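Side-chain contacts in laccase (Botrytis aclada, PDB 3SQR), which oxidises phenolic substrates with its copper centres while reducing dioxygen to water, and probably acts in lignin degradation and detoxification of lignin-derived products: residues T286-D291 and I295-T300; D301-G306 and Y311-E316. All coordinates share one frame; numbering follows the deposited sequence.

In the fold
Contacts 1 and 2 lie in the second multicopper oxidase domain of the chain, their centres about 7 Å apart. Strand 285-290 pairs antiparallel with 293-300 in contact 1 and with 310-316 of contact 2, as the bonds from Ile288 N to Asp312 O and from Ile314 N to Thr286 O, both 2.8 Å, attest. After 293-300 the chain passes to strand 303-305 in a second sheet, which contact 2 packs against the first. Tyr311 joins the two cores: its CD1 lies 3.5 Å from Val287 CG1. The coppers are not touched; the side chain of Ile305 lies about 10 Å from those of His126 and His527, ligands of one copper.

Contact 1: T286-D291 and I295-T300; sequences TVIAND and IVPYTT. With MAN (alpha-D-mannopyranose), chain L.
Val287 lies against one face of the Tyr298 ring, with CG2 3.9 Å from the ring centroid and 22° off its normal, a CH-pi contact displaced toward the rim. Its other methyl, CG1, meets Ile295 CD1 at 3.8 Å, and that CD1 sits at the edge of the same ring, in its plane. Tyr298 reaches Val287 because CG stands between its backbone N and carbonyl carbon (chi1 78°), which brings the ring alongside Val287, its end leaning toward that residue. The ring also meets the mannose, CD2 lying 3.6 Å from its C1, while the hydroxyl is bonded to Glu371. On the other face of the sheet, Thr286 CG2 packs on Pro297 CB at 3.7 Å.

The backbone sets this register: Val287 N donates to Tyr298 O at 2.7 Å, whereas the return bond from Tyr298 N is weak. Farther along, Ile295 N donates a nearly straight hydrogen bond to Ile288 O at 3.0 Å, from above the carbonyl plane, and Thr190 OG1 bonds the same oxygen. Ile288 and Ala289 both face Asp312, forming a classic beta bulge. The arrangement is a beta hairpin at the margin of a cupredoxin-like sheet, its outermost strand carrying the tyrosine that touches a mannose of the protein's own glycan.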
loop_
_atom_site.group_PDB
_atom_site.type_symbol
_atom_site.label_atom_id
_atom_site.label_comp_id
_atom_site.label_asym_id
_atom_site.label_seq_id
_atom_site.Cartn_x
_atom_site.Cartn_y
_atom_site.Cartn_z
ATOM N N THR A 286 17.581 4.314 11.084
ATOM C CA THR A 286 17.600 5.658 10.542
ATOM C C THR A 286 16.584 5.714 9.385
ATOM O O THR A 286 16.800 5.140 8.340
ATOM C CB THR A 286 18.929 6.047 10.052
ATOM O OG1 THR A 286 19.834 6.071 11.172
ATOM C CG2 THR A 286 18.886 7.452 9.471
ATOM N N VAL A 287 15.499 6.395 9.645
ATOM C CA VAL A 287 14.385 6.460 8.711
ATOM C C VAL A 287 14.720 7.505 7.629
ATOM O O VAL A 287 14.965 8.681 7.938
ATOM C CB VAL A 287 13.115 6.781 9.406
ATOM C CG1 VAL A 287 11.866 6.527 8.399
ATOM C CG2 VAL A 287 12.873 5.990 10.681
ATOM N N ILE A 288 14.733 7.073 6.379
ATOM C CA ILE A 288 15.124 7.933 5.267
ATOM C C ILE A 288 14.076 8.198 4.210
ATOM O O ILE A 288 14.300 9.008 3.339
ATOM C CB ILE A 288 16.419 7.485 4.602
ATOM C CG1 ILE A 288 16.375 6.081 3.995
ATOM C CG2 ILE A 288 17.606 7.515 5.660
ATOM C CD1 ILE A 288 17.309 5.943 2.838
ATOM N N ALA A 289 12.935 7.505 4.267
ATOM C CA ALA A 289 11.856 7.811 3.352
ATOM C C ALA A 289 10.628 7.280 3.947
ATOM O O ALA A 289 10.640 6.297 4.699
ATOM C CB ALA A 289 12.075 7.175 1.965
ATOM N N ASN A 290 9.535 7.950 3.605
ATOM C CA ASN A 290 8.260 7.422 3.867
ATOM C C ASN A 290 7.495 7.293 2.565
ATOM O O ASN A 290 7.541 8.160 1.737
ATOM C CB ASN A 290 7.513 8.199 4.950
ATOM C CG ASN A 290 7.214 9.679 4.647
ATOM O OD1 ASN A 290 7.180 10.185 3.483
ATOM N ND2 ASN A 290 6.895 10.367 5.698
ATOM N N ASP A 291 6.852 6.153 2.393
ATOM C CA ASP A 291 6.287 5.841 1.104
ATOM C C ASP A 291 7.269 6.187 -0.016
ATOM O O ASP A 291 8.358 5.664 0.024
ATOM C CB ASP A 291 4.928 6.555 1.013
ATOM C CG ASP A 291 3.962 6.091 2.114
ATOM O OD1 ASP A 291 4.282 5.138 2.874
ATOM O OD2 ASP A 291 2.847 6.688 2.212
ATOM N N ILE A 295 12.785 11.616 3.237
ATOM C CA ILE A 295 12.613 12.507 4.368
ATOM C C ILE A 295 13.983 12.805 4.962
ATOM O O ILE A 295 14.932 12.107 4.723
ATOM C CB ILE A 295 11.681 11.940 5.477
ATOM C CG1 ILE A 295 12.216 10.651 6.078
ATOM C CG2 ILE A 295 10.220 11.663 4.891
ATOM C CD1 ILE A 295 11.500 10.217 7.416
ATOM N N VAL A 296 14.039 13.908 5.685
ATOM C CA VAL A 296 15.219 14.201 6.506
ATOM C C VAL A 296 15.404 13.041 7.465
ATOM O O VAL A 296 14.500 12.737 8.226
ATOM C CB VAL A 296 14.993 15.513 7.247
ATOM C CG1 VAL A 296 16.244 15.836 8.180
ATOM C CG2 VAL A 296 14.787 16.551 6.235
ATOM N N PRO A 297 16.596 12.440 7.482
ATOM C CA PRO A 297 16.736 11.258 8.336
ATOM C C PRO A 297 16.498 11.524 9.829
ATOM O O PRO A 297 16.889 12.576 10.348
ATOM C CB PRO A 297 18.173 10.828 8.094
ATOM C CG PRO A 297 18.509 11.368 6.707
ATOM C CD PRO A 297 17.773 12.647 6.617
ATOM N N TYR A 298 15.844 10.582 10.504
ATOM C CA TYR A 298 15.697 10.576 11.928
ATOM C C TYR A 298 15.885 9.159 12.437
ATOM O O TYR A 298 15.748 8.159 11.698
ATOM C CB TYR A 298 14.389 11.183 12.393
ATOM C CG TYR A 298 13.163 10.277 12.251
ATOM C CD1 TYR A 298 12.485 10.207 11.056
ATOM C CD2 TYR A 298 12.713 9.525 13.313
ATOM C CE1 TYR A 298 11.364 9.417 10.931
ATOM C CE2 TYR A 298 11.576 8.718 13.201
ATOM C CZ TYR A 298 10.901 8.713 11.974
ATOM O OH TYR A 298 9.785 7.955 11.794
ATOM N N THR A 299 16.298 9.065 13.692
ATOM C CA THR A 299 16.556 7.758 14.273
ATOM C C THR A 299 15.435 7.376 15.213
ATOM O O THR A 299 14.811 8.201 15.894
ATOM C CB THR A 299 17.923 7.722 14.993
ATOM O OG1 THR A 299 17.983 8.801 15.921
ATOM C CG2 THR A 299 19.042 7.831 14.014
ATOM N N THR A 300 15.138 6.089 15.218
ATOM C CA THR A 300 14.094 5.566 16.032
ATOM C C THR A 300 14.444 4.122 16.363
ATOM O O THR A 300 15.112 3.455 15.580
ATOM C CB THR A 300 12.698 5.677 15.325
ATOM O OG1 THR A 300 11.708 5.349 16.276
ATOM C CG2 THR A 300 12.634 4.717 14.055
HETATM C C1 MAN L . 10.626 11.937 15.073
HETATM C C2 MAN L . 10.672 11.150 16.377
HETATM C C3 MAN L . 9.764 11.764 17.433
HETATM C C4 MAN L . 10.111 13.244 17.608
HETATM C C5 MAN L . 10.019 13.943 16.245
HETATM C C6 MAN L . 10.440 15.415 16.363
HETATM O O2 MAN L . 12.029 11.089 16.797
HETATM O O3 MAN L . 9.844 10.987 18.631
HETATM O O4 MAN L . 9.176 13.829 18.466
HETATM O O5 MAN L . 10.882 13.317 15.299
HETATM O O6 MAN L . 11.809 15.432 16.785
#

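Contact 2: D301-G306 and Y311-E316; sequences DTLLIG and YDVIVE
Leu303 sets CD1 over the centre of the Tyr311 ring, 3.8 Å from the centroid and 3° off the normal, a nearly ideal CH-pi approach. With CG anti to the backbone N (chi1 -177°), the leucine extends toward strand 311-316 and puts both methyls to use. While CD1 takes the ring, CD2 touches Tyr311 CB and presses on Val313 CG1 at 3.4 Å, closer than usual for two carbons. Ile305 adds its CG1 at 3.8 Å from Tyr311 CD2, its side chain running past the tyrosine in the opposite direction. All five touching residues are buried, and Leu267 of strand 262-269 also packs on Leu303 and Ile305.

The hydroxyl end of Tyr311 is held more loosely, by polar contacts: Arg499 hydrogen-bonds it, and a water links it to Leu304 O. Tyr311 OH donates to this water at 2.6 Å, and the water in turn donates to Leu304 O at 2.7 Å. It lies at the ring's edge, in its plane, and bridges the two segments where Tyr311 OH and Leu304 O are 3.9 Å apart.

The two segments share no backbone hydrogen bonds: their strand axes pass 9.9 Å apart at 161°, and each strand pairs within its own sheet, Leu303 with Phe278 and Tyr311 with Leu267. Such side-chain packing between facing sheets is the core of a cupredoxin-like beta sandwich, the domain fold of multicopper oxidases.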
loop_
_atom_site.group_PDB
_atom_site.type_symbol
_atom_site.label_atom_id
_atom_site.label_comp_id
_atom_site.label_asym_id
_atom_site.label_seq_id
_atom_site.Cartn_x
_atom_site.Cartn_y
_atom_site.Cartn_z
ATOM N N ASP A 301 13.996 3.651 17.518
ATOM C CA ASP A 301 14.164 2.243 17.892
ATOM C C ASP A 301 13.070 1.339 17.349
ATOM O O ASP A 301 13.260 0.116 17.251
ATOM C CB ASP A 301 14.162 2.095 19.429
ATOM C CG ASP A 301 15.407 2.662 20.069
ATOM O OD1 ASP A 301 16.516 2.506 19.497
ATOM O OD2 ASP A 301 15.245 3.264 21.153
ATOM N N THR A 302 11.916 1.931 17.092
ATOM C CA THR A 302 10.775 1.170 16.577
ATOM C C THR A 302 10.088 2.033 15.538
ATOM O O THR A 302 10.273 3.244 15.513
ATOM C CB THR A 302 9.792 0.719 17.634
ATOM O OG1 THR A 302 8.937 1.788 17.982
ATOM C CG2 THR A 302 10.493 0.187 18.886
ATOM N N LEU A 303 9.285 1.418 14.683
ATOM C CA LEU A 303 8.756 2.175 13.521
ATOM C C LEU A 303 7.322 1.692 13.259
ATOM O O LEU A 303 7.100 0.506 12.861
ATOM C CB LEU A 303 9.664 1.894 12.344
ATOM C CG LEU A 303 9.416 2.580 10.998
ATOM C CD1 LEU A 303 9.155 4.054 11.171
ATOM C CD2 LEU A 303 10.550 2.322 10.030
ATOM N N LEU A 304 6.374 2.589 13.520
ATOM C CA LEU A 304 4.964 2.336 13.390
ATOM C C LEU A 304 4.664 2.320 11.897
ATOM O O LEU A 304 5.077 3.233 11.199
ATOM C CB LEU A 304 4.130 3.388 14.087
ATOM C CG LEU A 304 4.230 3.403 15.630
ATOM C CD1 LEU A 304 3.746 4.772 16.181
ATOM C CD2 LEU A 304 3.413 2.268 16.174
ATOM N N ILE A 305 3.977 1.289 11.429
ATOM C CA ILE A 305 3.736 1.179 9.987
ATOM C C ILE A 305 2.350 0.687 9.778
ATOM O O ILE A 305 1.965 -0.448 10.179
ATOM C CB ILE A 305 4.696 0.227 9.223
ATOM C CG1 ILE A 305 6.160 0.401 9.612
ATOM C CG2 ILE A 305 4.493 0.390 7.673
ATOM C CD1 ILE A 305 7.096 -0.631 8.976
ATOM N N GLY A 306 1.525 1.556 9.222
ATOM C CA GLY A 306 0.208 1.151 8.766
ATOM C C GLY A 306 0.118 0.486 7.398
ATOM O O GLY A 306 1.061 0.441 6.671
ATOM N N TYR A 311 8.438 2.361 4.611
ATOM C CA TYR A 311 9.540 3.172 5.116
ATOM C C TYR A 311 10.803 2.587 4.607
ATOM O O TYR A 311 10.982 1.349 4.575
ATOM C CB TYR A 311 9.540 3.168 6.625
ATOM C CG TYR A 311 8.490 4.031 7.248
ATOM C CD1 TYR A 311 8.671 5.403 7.383
ATOM C CD2 TYR A 311 7.291 3.487 7.662
ATOM C CE1 TYR A 311 7.713 6.175 7.967
ATOM C CE2 TYR A 311 6.325 4.260 8.265
ATOM C CZ TYR A 311 6.531 5.600 8.408
ATOM O OH TYR A 311 5.602 6.355 8.991
ATOM N N ASP A 312 11.755 3.463 4.333
ATOM C CA ASP A 312 13.079 3.040 4.010
ATOM C C ASP A 312 13.872 3.453 5.257
ATOM O O ASP A 312 13.739 4.576 5.759
ATOM C CB ASP A 312 13.683 3.740 2.819
ATOM C CG ASP A 312 13.136 3.263 1.503
ATOM O OD1 ASP A 312 12.028 3.674 1.227
ATOM O OD2 ASP A 312 13.803 2.515 0.756
ATOM N N VAL A 313 14.628 2.482 5.749
ATOM C CA VAL A 313 15.545 2.725 6.883
ATOM C C VAL A 313 16.934 2.216 6.576
ATOM O O VAL A 313 17.158 1.275 5.869
ATOM C CB VAL A 313 14.993 2.065 8.179
ATOM C CG1 VAL A 313 13.558 2.538 8.461
ATOM C CG2 VAL A 313 15.036 0.493 8.021
ATOM N N ILE A 314 17.906 2.875 7.201
ATOM C CA ILE A 314 19.269 2.462 7.080
ATOM C C ILE A 314 19.623 1.937 8.467
ATOM O O ILE A 314 19.310 2.585 9.470
ATOM C CB ILE A 314 20.209 3.610 6.768
ATOM C CG1 ILE A 314 19.912 4.203 5.401
ATOM C CG2 ILE A 314 21.701 3.096 6.736
ATOM C CD1 ILE A 314 19.850 3.253 4.277
ATOM N N VAL A 315 20.196 0.742 8.472
ATOM C CA VAL A 315 20.572 0.111 9.750
ATOM C C VAL A 315 22.075 -0.170 9.612
ATOM O O VAL A 315 22.510 -0.859 8.671
ATOM C CB VAL A 315 19.849 -1.153 10.053
ATOM C CG1 VAL A 315 20.266 -1.600 11.490
ATOM C CG2 VAL A 315 18.354 -0.937 10.043
ATOM N N GLU A 316 22.828 0.354 10.572
ATOM C CA GLU A 316 24.258 0.053 10.669
ATOM C C GLU A 316 24.446 -1.122 11.616
ATOM O O GLU A 316 23.858 -1.152 12.717
ATOM C CB GLU A 316 25.050 1.297 11.099
ATOM C CG GLU A 316 26.507 1.007 11.213
ATOM C CD GLU A 316 27.287 2.272 11.455
ATOM O OE1 GLU A 316 26.778 3.118 12.215
ATOM O OE2 GLU A 316 28.392 2.403 10.863
HETATM O O HOH W 1 3.609 5.246 10.141
#